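Local coordinates for probable acetyltransferase (Pseudomonas aeruginosa PAO1, PDB 2EUI) that probably transfers an acyl group, most likely acetyl, as a member of the GNAT family, to an acceptor that the structure alone does not show, at the interface of chains A and B. Coordinates in Å, arbitrary orientation; residue numbers count along the deposited sequence, not the author numbering. Chains: chain A/B, Probable acetyltransferase.

The protein forms a dimer, and contacts 1, 2 and 3 are parts of its two-fold interface, each repeated with the chains exchanged. Contact 2 lies about 14 Å from contact 1 and 17 Å from contact 3, while contacts 1 and 3 are about 12 Å apart, measured between the centres of their C-alpha atoms. Contacts 1 and 3 share B:Lys76. The hairpin of strands 60-71 and 76-86 takes part throughout: its turn plugs into the partner in contact 1, its strands meet in contact 2, and the partner's C-terminal tail runs past the start of its second strand in contact 3.

Contact 1: the interface of chains A and B. Residues chain A 18, 21-22, 34, 37, 65, 67, 82-83; chain B 70-73, 75-76.
Helices 11-24 and 31-44 and strands 60-71 and 76-86 of chain A receive the turn of chain B that joins strands 60-71 and 76-86. B:Ser72 is its polar tip. With OG anti to the carbonyl carbon (chi1 -76°), the hydroxyl enters a cluster of polar groups and bonds to A:Asp83 OD2 at 2.7 Å, on the carboxylate's syn lone pair. A:Tyr67 OH lies 2.9 Å from B:Ser72 OG, and A:Asn82 OD1 accepts from that hydroxyl from above its carbonyl plane. A:Gln65 OE1 is a further possible acceptor. The one serine proton cannot serve all of them at once; the carboxylate is probably preferred as the stronger acceptor, with A:Tyr67 perhaps donating to B:Ser72. A:Asn82 OD1 also takes the backbone N-H of B:Ser72, this time in plane. A second-shell bond from A:Tyr21 OH to A:Asp83 OD1 (2.6 Å, anti lone pair) helps to fix the carboxylate's rotation.

Apolar groups seal the flanks. B:Leu75 pushes CD2 among A:Phe18, A:Ser34 and A:Phe37, crossing A:Arg22 at about a right angle, with CD1 over one guanidinium face. A:Arg22 also makes weak bonds to the carbonyls of B:Ser72 and B:Leu73. On the other flank the rings of A:Tyr67 and B:Phe70 meet edge to face, planes 61° apart, with B:Phe70 CD1 3.7 Å above the centre of the A:Tyr67 ring.

Contact 2: the interface of chains A and B. Residues chain A 68-70, 80, 116; chain B 67-69, 80, 82.
Water 3 is the best-held polar atom, gripped by at least three protein oxygens: the carbonyls A:Pro68 O and B:Pro68 O, each 2.7 Å from it, and the hydroxyl A:Ser69 OG at 3.0 Å. Water 1 spans the same two proline carbonyls, so each of these carbonyls meets two waters, which tie together strands that make no direct polar bond here. The carbonyl oxygens can only accept, so the waters would have to supply the protons; their separation from each other allows at most a weak bond. A:Ser69 turns OG anti to its backbone N (chi1 -165°), which brings the hydroxyl to water 3 and beside CB of B:Tyr67. A third bridge runs through water 2, from A:Phe70 O to the amide oxygen B:Asn82 OD1, 2.6 Å from that water.

Beside the water bridges the packing is apolar. A:Ile80 and B:Ile80 reach toward each other tip to tip, each with CG1 anti to the carbonyl carbon, and their CD1 methyls meet at 3.7 Å. A:Ile80 CD1 also touches B:Ser69 OG. B:Tyr67 crosses A:Phe70 at about a right angle, setting CE1 against A:Phe70 CB, while B:Asn82 CG, of the same chain, lies in plane at the edge of the B:Tyr67 ring. The site lies in the middle of the dimer, where strand 60-71 of each chain passes its partner close to the two-fold axis, flanked by strand 76-86.

Contact 3: the interface of chains A and B. Residues chain A 148-151, 153; chain B 74, 76, 111-114.
B:Lys76, A:Ser149 and A:Glu151 bury the most surface where the C-terminal tail of chain A passes the start of strand 76-86, the turn before it and the 111-114 segment of chain B. B:Lys76 runs out straight beyond CG, carrying its ammonium to the tail. There NZ bonds to the backbone carbonyl A:Asp150 O at 2.9 Å, in plane and on a lone pair, and to A:Ser153 O of the terminal carboxylate at 2.8 Å, from above its plane. Opposite charges probably strengthen the second bond; the A:Asp150 carboxylate is nearby but makes no contact with the ammonium.

A:Ser149 works from its backbone and its side chain. Its N-H and that of A:Ile148 both go to B:Val113 O. A:Ile148 N lies 3.0 Å from B:Val113 O with 165° at the hydrogen, the straighter of the two bonds. The A:Ser149 hydroxyl, OG anti to the carbonyl carbon, donates to B:Ala112 O at 2.5 Å.

A:Glu151 extends beyond CG across B:Val113, packing CG against the CG1 methyl, which also sits over one guanidinium face of B:Arg114. The carboxylate and guanidinium are steeply turned, planes 73° apart, and the salt bridge is weak: B:Arg114 NH2 to A:Glu151 OE2, 3.4 Å.

Contact 1: the interface of chains A and B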
loop_
_atom_site.group_PDB
_atom_site.type_symbol
_atom_site.label_atom_id
_atom_site.label_comp_id
_atom_site.label_asym_id
_atom_site.label_seq_id
_atom_site.Cartn_x
_atom_site.Cartn_y
_atom_site.Cartn_z
ATOM N N PHE A 18 -7.326 18.405 5.606
ATOM C CA PHE A 18 -6.400 17.550 4.872
ATOM C C PHE A 18 -5.197 18.378 4.415
ATOM O O PHE A 18 -4.063 17.885 4.336
ATOM C CB PHE A 18 -7.101 16.953 3.657
ATOM C CG PHE A 18 -6.275 15.958 2.902
ATOM C CD1 PHE A 18 -5.840 14.791 3.511
ATOM C CD2 PHE A 18 -5.967 16.168 1.563
ATOM C CE1 PHE A 18 -5.114 13.842 2.794
ATOM C CE2 PHE A 18 -5.237 15.219 0.835
ATOM C CZ PHE A 18 -4.811 14.056 1.450
ATOM N N TYR A 21 -2.713 19.177 7.307
ATOM C CA TYR A 21 -1.896 17.973 7.477
ATOM C C TYR A 21 -0.694 17.939 6.523
ATOM O O TYR A 21 0.446 17.751 6.947
ATOM C CB TYR A 21 -2.773 16.742 7.244
ATOM C CG TYR A 21 -2.009 15.466 6.986
ATOM C CD1 TYR A 21 -1.275 14.855 7.997
ATOM C CD2 TYR A 21 -2.019 14.872 5.728
ATOM C CE1 TYR A 21 -0.572 13.684 7.764
ATOM C CE2 TYR A 21 -1.320 13.708 5.486
ATOM C CZ TYR A 21 -0.597 13.114 6.508
ATOM O OH TYR A 21 0.095 11.943 6.281
ATOM N N ARG A 22 -0.968 18.118 5.233
ATOM C CA ARG A 22 0.069 18.104 4.219
ATOM C C ARG A 22 1.014 19.273 4.428
ATOM O O ARG A 22 2.225 19.151 4.250
ATOM C CB ARG A 22 -0.560 18.182 2.819
ATOM C CG ARG A 22 -1.447 16.987 2.448
ATOM C CD ARG A 22 -2.022 17.103 1.042
ATOM N NE ARG A 22 -0.974 17.309 0.043
ATOM C CZ ARG A 22 -0.573 18.503 -0.385
ATOM N NH1 ARG A 22 -1.141 19.598 0.098
ATOM N NH2 ARG A 22 0.391 18.608 -1.285
ATOM N N SER A 34 -5.680 18.833 -3.583
ATOM C CA SER A 34 -5.884 18.092 -2.358
ATOM C C SER A 34 -7.350 17.703 -2.236
ATOM O O SER A 34 -7.667 16.572 -1.879
ATOM C CB SER A 34 -5.426 18.922 -1.171
ATOM O OG SER A 34 -4.005 19.050 -1.199
ATOM N N PHE A 37 -7.934 15.045 -4.866
ATOM C CA PHE A 37 -7.349 13.766 -4.456
ATOM C C PHE A 37 -8.311 12.994 -3.544
ATOM O O PHE A 37 -8.582 11.808 -3.770
ATOM C CB PHE A 37 -6.022 14.003 -3.714
ATOM C CG PHE A 37 -5.368 12.742 -3.225
ATOM C CD1 PHE A 37 -4.712 11.896 -4.104
ATOM C CD2 PHE A 37 -5.445 12.381 -1.883
ATOM C CE1 PHE A 37 -4.139 10.698 -3.660
ATOM C CE2 PHE A 37 -4.881 11.194 -1.427
ATOM C CZ PHE A 37 -4.225 10.348 -2.318
ATOM N N GLN A 65 -6.493 8.004 7.857
ATOM C CA GLN A 65 -6.693 7.358 6.561
ATOM C C GLN A 65 -5.877 6.081 6.402
ATOM O O GLN A 65 -4.682 6.029 6.715
ATOM C CB GLN A 65 -6.392 8.304 5.386
ATOM C CG GLN A 65 -6.748 7.712 4.018
ATOM C CD GLN A 65 -6.671 8.736 2.883
ATOM O OE1 GLN A 65 -5.677 9.466 2.741
ATOM N NE2 GLN A 65 -7.718 8.785 2.065
ATOM N N TYR A 67 -5.247 2.627 3.687
ATOM C CA TYR A 67 -5.434 2.114 2.332
ATOM C C TYR A 67 -5.520 0.600 2.385
ATOM O O TYR A 67 -4.658 -0.059 2.956
ATOM C CB TYR A 67 -4.282 2.524 1.414
ATOM C CG TYR A 67 -4.142 4.012 1.245
ATOM C CD1 TYR A 67 -5.260 4.814 1.006
ATOM C CD2 TYR A 67 -2.895 4.631 1.343
ATOM C CE1 TYR A 67 -5.141 6.198 0.873
ATOM C CE2 TYR A 67 -2.764 6.013 1.210
ATOM C CZ TYR A 67 -3.890 6.789 0.976
ATOM O OH TYR A 67 -3.772 8.150 0.825
ATOM N N ASN A 82 -1.539 5.391 6.188
ATOM C CA ASN A 82 -0.765 6.504 5.653
ATOM C C ASN A 82 -0.841 7.783 6.474
ATOM O O ASN A 82 0.198 8.359 6.805
ATOM C CB ASN A 82 -1.208 6.829 4.220
ATOM C CG ASN A 82 -0.510 8.061 3.657
ATOM O OD1 ASN A 82 -0.947 8.642 2.661
ATOM N ND2 ASN A 82 0.586 8.461 4.293
ATOM N N ASP A 83 -2.065 8.217 6.787
ATOM C CA ASP A 83 -2.286 9.464 7.520
ATOM C C ASP A 83 -3.014 9.372 8.852
ATOM O O ASP A 83 -3.931 8.573 9.048
ATOM C CB ASP A 83 -3.078 10.468 6.672
ATOM C CG ASP A 83 -2.781 10.363 5.197
ATOM O OD1 ASP A 83 -1.621 10.620 4.801
ATOM O OD2 ASP A 83 -3.721 10.027 4.433
ATOM N N PHE B 70 -1.294 4.944 -2.090
ATOM C CA PHE B 70 -1.195 6.351 -2.470
ATOM C C PHE B 70 -0.269 7.135 -1.568
ATOM O O PHE B 70 0.069 6.691 -0.480
ATOM C CB PHE B 70 -2.566 7.025 -2.434
ATOM C CG PHE B 70 -3.615 6.308 -3.216
ATOM C CD1 PHE B 70 -4.349 5.276 -2.636
ATOM C CD2 PHE B 70 -3.890 6.674 -4.538
ATOM C CE1 PHE B 70 -5.351 4.621 -3.358
ATOM C CE2 PHE B 70 -4.889 6.023 -5.270
ATOM C CZ PHE B 70 -5.622 4.995 -4.677
ATOM N N SER B 71 0.153 8.302 -2.043
ATOM C CA SER B 71 0.976 9.209 -1.247
ATOM C C SER B 71 0.117 10.442 -1.019
ATOM O O SER B 71 -0.067 11.238 -1.935
ATOM C CB SER B 71 2.245 9.632 -1.986
ATOM O OG SER B 71 2.911 10.672 -1.278
ATOM N N SER B 72 -0.435 10.584 0.183
ATOM C CA SER B 72 -1.271 11.747 0.487
ATOM C C SER B 72 -0.417 12.991 0.386
ATOM O O SER B 72 -0.812 13.981 -0.219
ATOM C CB SER B 72 -1.863 11.659 1.898
ATOM O OG SER B 72 -2.938 10.736 1.965
ATOM N N LEU B 73 0.775 12.920 0.965
ATOM C CA LEU B 73 1.698 14.042 0.956
ATOM C C LEU B 73 1.943 14.682 -0.402
ATOM O O LEU B 73 1.907 15.899 -0.513
ATOM C CB LEU B 73 3.020 13.630 1.595
ATOM C CG LEU B 73 2.896 13.504 3.117
ATOM C CD1 LEU B 73 2.129 14.706 3.671
ATOM C CD2 LEU B 73 2.150 12.234 3.469
ATOM N N LEU B 75 0.096 13.806 -3.134
ATOM C CA LEU B 75 -1.142 13.561 -3.876
ATOM C C LEU B 75 -0.942 12.716 -5.131
ATOM O O LEU B 75 -1.355 13.115 -6.222
ATOM C CB LEU B 75 -1.781 14.890 -4.273
ATOM C CG LEU B 75 -1.902 16.006 -3.228
ATOM C CD1 LEU B 75 -2.152 17.342 -3.934
ATOM C CD2 LEU B 75 -3.015 15.685 -2.238
ATOM N N LYS B 76 -0.319 11.548 -4.978
ATOM C CA LYS B 76 -0.075 10.662 -6.120
ATOM C C LYS B 76 -0.138 9.167 -5.771
ATOM O O LYS B 76 -0.191 8.791 -4.597
ATOM C CB LYS B 76 1.297 10.963 -6.741
ATOM C CG LYS B 76 1.458 12.323 -7.374
ATOM C CD LYS B 76 2.856 12.458 -7.950
ATOM C CE LYS B 76 3.095 13.830 -8.563
ATOM N NZ LYS B 76 4.355 13.880 -9.362
#

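Contact 2: the interface of chains A and B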
loop_
_atom_site.group_PDB
_atom_site.type_symbol
_atom_site.label_atom_id
_atom_site.label_comp_id
_atom_site.label_asym_id
_atom_site.label_seq_id
_atom_site.Cartn_x
_atom_site.Cartn_y
_atom_site.Cartn_z
ATOM N N PRO A 68 -6.572 0.029 1.787
ATOM C CA PRO A 68 -6.777 -1.422 1.759
ATOM C C PRO A 68 -5.706 -2.138 0.925
ATOM O O PRO A 68 -5.343 -1.674 -0.155
ATOM C CB PRO A 68 -8.160 -1.553 1.142
ATOM C CG PRO A 68 -8.167 -0.421 0.160
ATOM C CD PRO A 68 -7.598 0.714 0.982
ATOM N N SER A 69 -5.193 -3.255 1.435
ATOM C CA SER A 69 -4.184 -4.029 0.717
ATOM C C SER A 69 -4.301 -5.520 1.025
ATOM O O SER A 69 -5.216 -5.936 1.728
ATOM C CB SER A 69 -2.775 -3.534 1.054
ATOM O OG SER A 69 -1.839 -4.036 0.106
ATOM N N PHE A 70 -3.378 -6.317 0.496
ATOM C CA PHE A 70 -3.408 -7.767 0.702
ATOM C C PHE A 70 -2.021 -8.389 0.773
ATOM O O PHE A 70 -1.028 -7.807 0.342
ATOM C CB PHE A 70 -4.161 -8.466 -0.448
ATOM C CG PHE A 70 -5.604 -8.085 -0.558
ATOM C CD1 PHE A 70 -6.562 -8.676 0.256
ATOM C CD2 PHE A 70 -6.007 -7.104 -1.453
ATOM C CE1 PHE A 70 -7.889 -8.290 0.181
ATOM C CE2 PHE A 70 -7.332 -6.718 -1.529
ATOM C CZ PHE A 70 -8.272 -7.316 -0.708
ATOM N N ILE A 80 -2.754 -0.512 5.184
ATOM C CA ILE A 80 -1.688 0.462 5.130
ATOM C C ILE A 80 -2.228 1.694 5.837
ATOM O O ILE A 80 -3.331 2.158 5.542
ATOM C CB ILE A 80 -1.342 0.852 3.683
ATOM C CG1 ILE A 80 -0.939 -0.383 2.880
ATOM C CG2 ILE A 80 -0.220 1.861 3.677
ATOM C CD1 ILE A 80 -0.487 -0.061 1.467
ATOM N N ARG A 116 0.503 -1.936 8.125
ATOM C CA ARG A 116 1.824 -1.459 7.757
ATOM C C ARG A 116 1.767 0.062 7.639
ATOM O O ARG A 116 0.818 0.619 7.089
ATOM C CB ARG A 116 2.239 -2.119 6.432
ATOM C CG ARG A 116 3.535 -1.613 5.807
ATOM C CD ARG A 116 3.341 -0.285 5.044
ATOM N NE ARG A 116 4.481 0.055 4.185
ATOM C CZ ARG A 116 4.869 -0.665 3.127
ATOM N NH1 ARG A 116 4.212 -1.775 2.786
ATOM N NH2 ARG A 116 5.914 -0.271 2.403
ATOM N N TYR B 67 0.378 -4.165 -5.690
ATOM C CA TYR B 67 -0.839 -3.722 -5.020
ATOM C C TYR B 67 -0.830 -2.204 -5.038
ATOM O O TYR B 67 0.235 -1.578 -4.987
ATOM C CB TYR B 67 -0.896 -4.241 -3.588
ATOM C CG TYR B 67 -1.221 -5.712 -3.496
ATOM C CD1 TYR B 67 -2.477 -6.188 -3.849
ATOM C CD2 TYR B 67 -0.258 -6.636 -3.090
ATOM C CE1 TYR B 67 -2.770 -7.555 -3.807
ATOM C CE2 TYR B 67 -0.535 -8.002 -3.046
ATOM C CZ TYR B 67 -1.790 -8.453 -3.406
ATOM O OH TYR B 67 -2.067 -9.795 -3.373
ATOM N N PRO B 68 -2.019 -1.592 -5.126
ATOM C CA PRO B 68 -2.195 -0.138 -5.161
ATOM C C PRO B 68 -2.126 0.550 -3.799
ATOM O O PRO B 68 -2.669 0.058 -2.821
ATOM C CB PRO B 68 -3.578 0.010 -5.775
ATOM C CG PRO B 68 -4.315 -1.118 -5.132
ATOM C CD PRO B 68 -3.323 -2.269 -5.277
ATOM N N SER B 69 -1.462 1.699 -3.764
ATOM C CA SER B 69 -1.340 2.529 -2.569
ATOM C C SER B 69 -1.235 4.002 -3.023
ATOM O O SER B 69 -1.109 4.285 -4.215
ATOM C CB SER B 69 -0.100 2.129 -1.774
ATOM O OG SER B 69 -0.031 2.834 -0.544
ATOM N N ILE B 80 3.158 -0.872 -5.101
ATOM C CA ILE B 80 3.913 -1.789 -4.255
ATOM C C ILE B 80 4.109 -3.149 -4.929
ATOM O O ILE B 80 3.166 -3.939 -5.064
ATOM C CB ILE B 80 3.200 -1.982 -2.900
ATOM C CG1 ILE B 80 3.060 -0.620 -2.208
ATOM C CG2 ILE B 80 3.966 -2.964 -2.033
ATOM C CD1 ILE B 80 2.206 -0.642 -0.961
ATOM N N ASN B 82 4.661 -6.525 -4.904
ATOM C CA ASN B 82 4.514 -7.533 -3.873
ATOM C C ASN B 82 5.014 -8.929 -4.218
ATOM O O ASN B 82 5.619 -9.579 -3.382
ATOM C CB ASN B 82 3.046 -7.616 -3.482
ATOM C CG ASN B 82 2.858 -8.040 -2.065
ATOM O OD1 ASN B 82 3.213 -7.304 -1.148
ATOM N ND2 ASN B 82 2.301 -9.235 -1.862
HETATM O O HOH W 1 -5.010 0.568 -1.602
HETATM O O HOH W 2 1.624 -6.973 0.873
HETATM O O HOH W 3 -3.324 -2.358 -1.831
#

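Contact 3: the interface of chains A and B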
loop_
_atom_site.group_PDB
_atom_site.type_symbol
_atom_site.label_atom_id
_atom_site.label_comp_id
_atom_site.label_asym_id
_atom_site.label_seq_id
_atom_site.Cartn_x
_atom_site.Cartn_y
_atom_site.Cartn_z
ATOM N N ILE A 148 9.780 7.543 -9.282
ATOM C CA ILE A 148 9.201 7.579 -10.612
ATOM C C ILE A 148 8.876 9.029 -10.938
ATOM O O ILE A 148 9.388 9.577 -11.907
ATOM C CB ILE A 148 7.900 6.721 -10.697
ATOM C CG1 ILE A 148 8.232 5.248 -10.471
ATOM C CG2 ILE A 148 7.221 6.903 -12.052
ATOM C CD1 ILE A 148 9.135 4.647 -11.525
ATOM N N SER A 149 8.042 9.655 -10.111
ATOM C CA SER A 149 7.648 11.040 -10.336
ATOM C C SER A 149 8.263 12.003 -9.342
ATOM O O SER A 149 9.206 11.677 -8.635
ATOM C CB SER A 149 6.128 11.180 -10.277
ATOM O OG SER A 149 5.510 10.323 -11.216
ATOM N N ASP A 150 7.707 13.202 -9.291
ATOM C CA ASP A 150 8.191 14.228 -8.401
ATOM C C ASP A 150 7.395 14.224 -7.118
ATOM O O ASP A 150 6.232 13.843 -7.104
ATOM C CB ASP A 150 8.056 15.573 -9.077
ATOM C CG ASP A 150 8.938 15.701 -10.300
ATOM O OD1 ASP A 150 9.439 14.668 -10.794
ATOM O OD2 ASP A 150 9.117 16.845 -10.771
ATOM N N GLU A 151 8.027 14.658 -6.038
ATOM C CA GLU A 151 7.370 14.705 -4.745
ATOM C C GLU A 151 6.757 16.076 -4.490
ATOM O O GLU A 151 5.820 16.213 -3.705
ATOM C CB GLU A 151 8.373 14.394 -3.636
ATOM C CG GLU A 151 8.968 13.016 -3.671
ATOM C CD GLU A 151 10.151 12.877 -2.718
ATOM O OE1 GLU A 151 11.160 13.603 -2.881
ATOM O OE2 GLU A 151 10.077 12.037 -1.804
ATOM N N SER A 153 5.533 18.352 -7.035
ATOM C CA SER A 153 4.403 18.657 -7.909
ATOM C C SER A 153 4.148 17.552 -8.928
ATOM O O SER A 153 4.941 16.586 -8.978
ATOM C CB SER A 153 4.667 19.951 -8.659
ATOM O OG SER A 153 5.774 19.781 -9.522
ATOM O OXT SER A 153 3.162 17.678 -9.679
ATOM N N SER B 74 2.186 13.882 -1.432
ATOM C CA SER B 74 2.414 14.433 -2.761
ATOM C C SER B 74 1.228 14.210 -3.705
ATOM O O SER B 74 1.329 14.418 -4.911
ATOM C CB SER B 74 3.695 13.855 -3.365
ATOM O OG SER B 74 3.577 12.465 -3.572
ATOM N N LYS B 76 -0.319 11.548 -4.978
ATOM C CA LYS B 76 -0.075 10.662 -6.120
ATOM C C LYS B 76 -0.138 9.167 -5.771
ATOM O O LYS B 76 -0.191 8.791 -4.597
ATOM C CB LYS B 76 1.297 10.963 -6.741
ATOM C CG LYS B 76 1.458 12.323 -7.374
ATOM C CD LYS B 76 2.856 12.458 -7.950
ATOM C CE LYS B 76 3.095 13.830 -8.563
ATOM N NZ LYS B 76 4.355 13.880 -9.362
ATOM N N HIS B 111 1.732 8.064 -13.461
ATOM C CA HIS B 111 2.282 9.126 -12.619
ATOM C C HIS B 111 2.405 8.815 -11.145
ATOM O O HIS B 111 2.014 9.626 -10.311
ATOM C CB HIS B 111 1.457 10.398 -12.760
ATOM C CG HIS B 111 1.280 10.841 -14.173
ATOM N ND1 HIS B 111 2.327 11.295 -14.946
ATOM C CD2 HIS B 111 0.181 10.879 -14.964
ATOM C CE1 HIS B 111 1.881 11.593 -16.153
ATOM N NE2 HIS B 111 0.583 11.351 -16.191
ATOM N N ALA B 112 2.954 7.656 -10.820
ATOM C CA ALA B 112 3.138 7.281 -9.427
ATOM C C ALA B 112 4.354 8.046 -8.917
ATOM O O ALA B 112 5.230 8.396 -9.702
ATOM C CB ALA B 112 3.385 5.784 -9.318
ATOM N N VAL B 113 4.402 8.321 -7.616
ATOM C CA VAL B 113 5.549 9.021 -7.043
ATOM C C VAL B 113 6.711 8.048 -6.967
ATOM O O VAL B 113 7.869 8.422 -7.128
ATOM C CB VAL B 113 5.295 9.499 -5.593
ATOM C CG1 VAL B 113 6.430 10.384 -5.138
ATOM C CG2 VAL B 113 4.001 10.236 -5.502
ATOM N N ARG B 114 6.390 6.786 -6.720
ATOM C CA ARG B 114 7.419 5.777 -6.571
ATOM C C ARG B 114 6.842 4.362 -6.544
ATOM O O ARG B 114 5.633 4.169 -6.465
ATOM C CB ARG B 114 8.165 6.025 -5.250
ATOM C CG ARG B 114 7.326 5.677 -4.000
ATOM C CD ARG B 114 8.053 5.973 -2.709
ATOM N NE ARG B 114 8.285 7.404 -2.549
ATOM C CZ ARG B 114 7.420 8.271 -2.029
ATOM N NH1 ARG B 114 6.235 7.863 -1.590
ATOM N NH2 ARG B 114 7.742 9.557 -1.969
#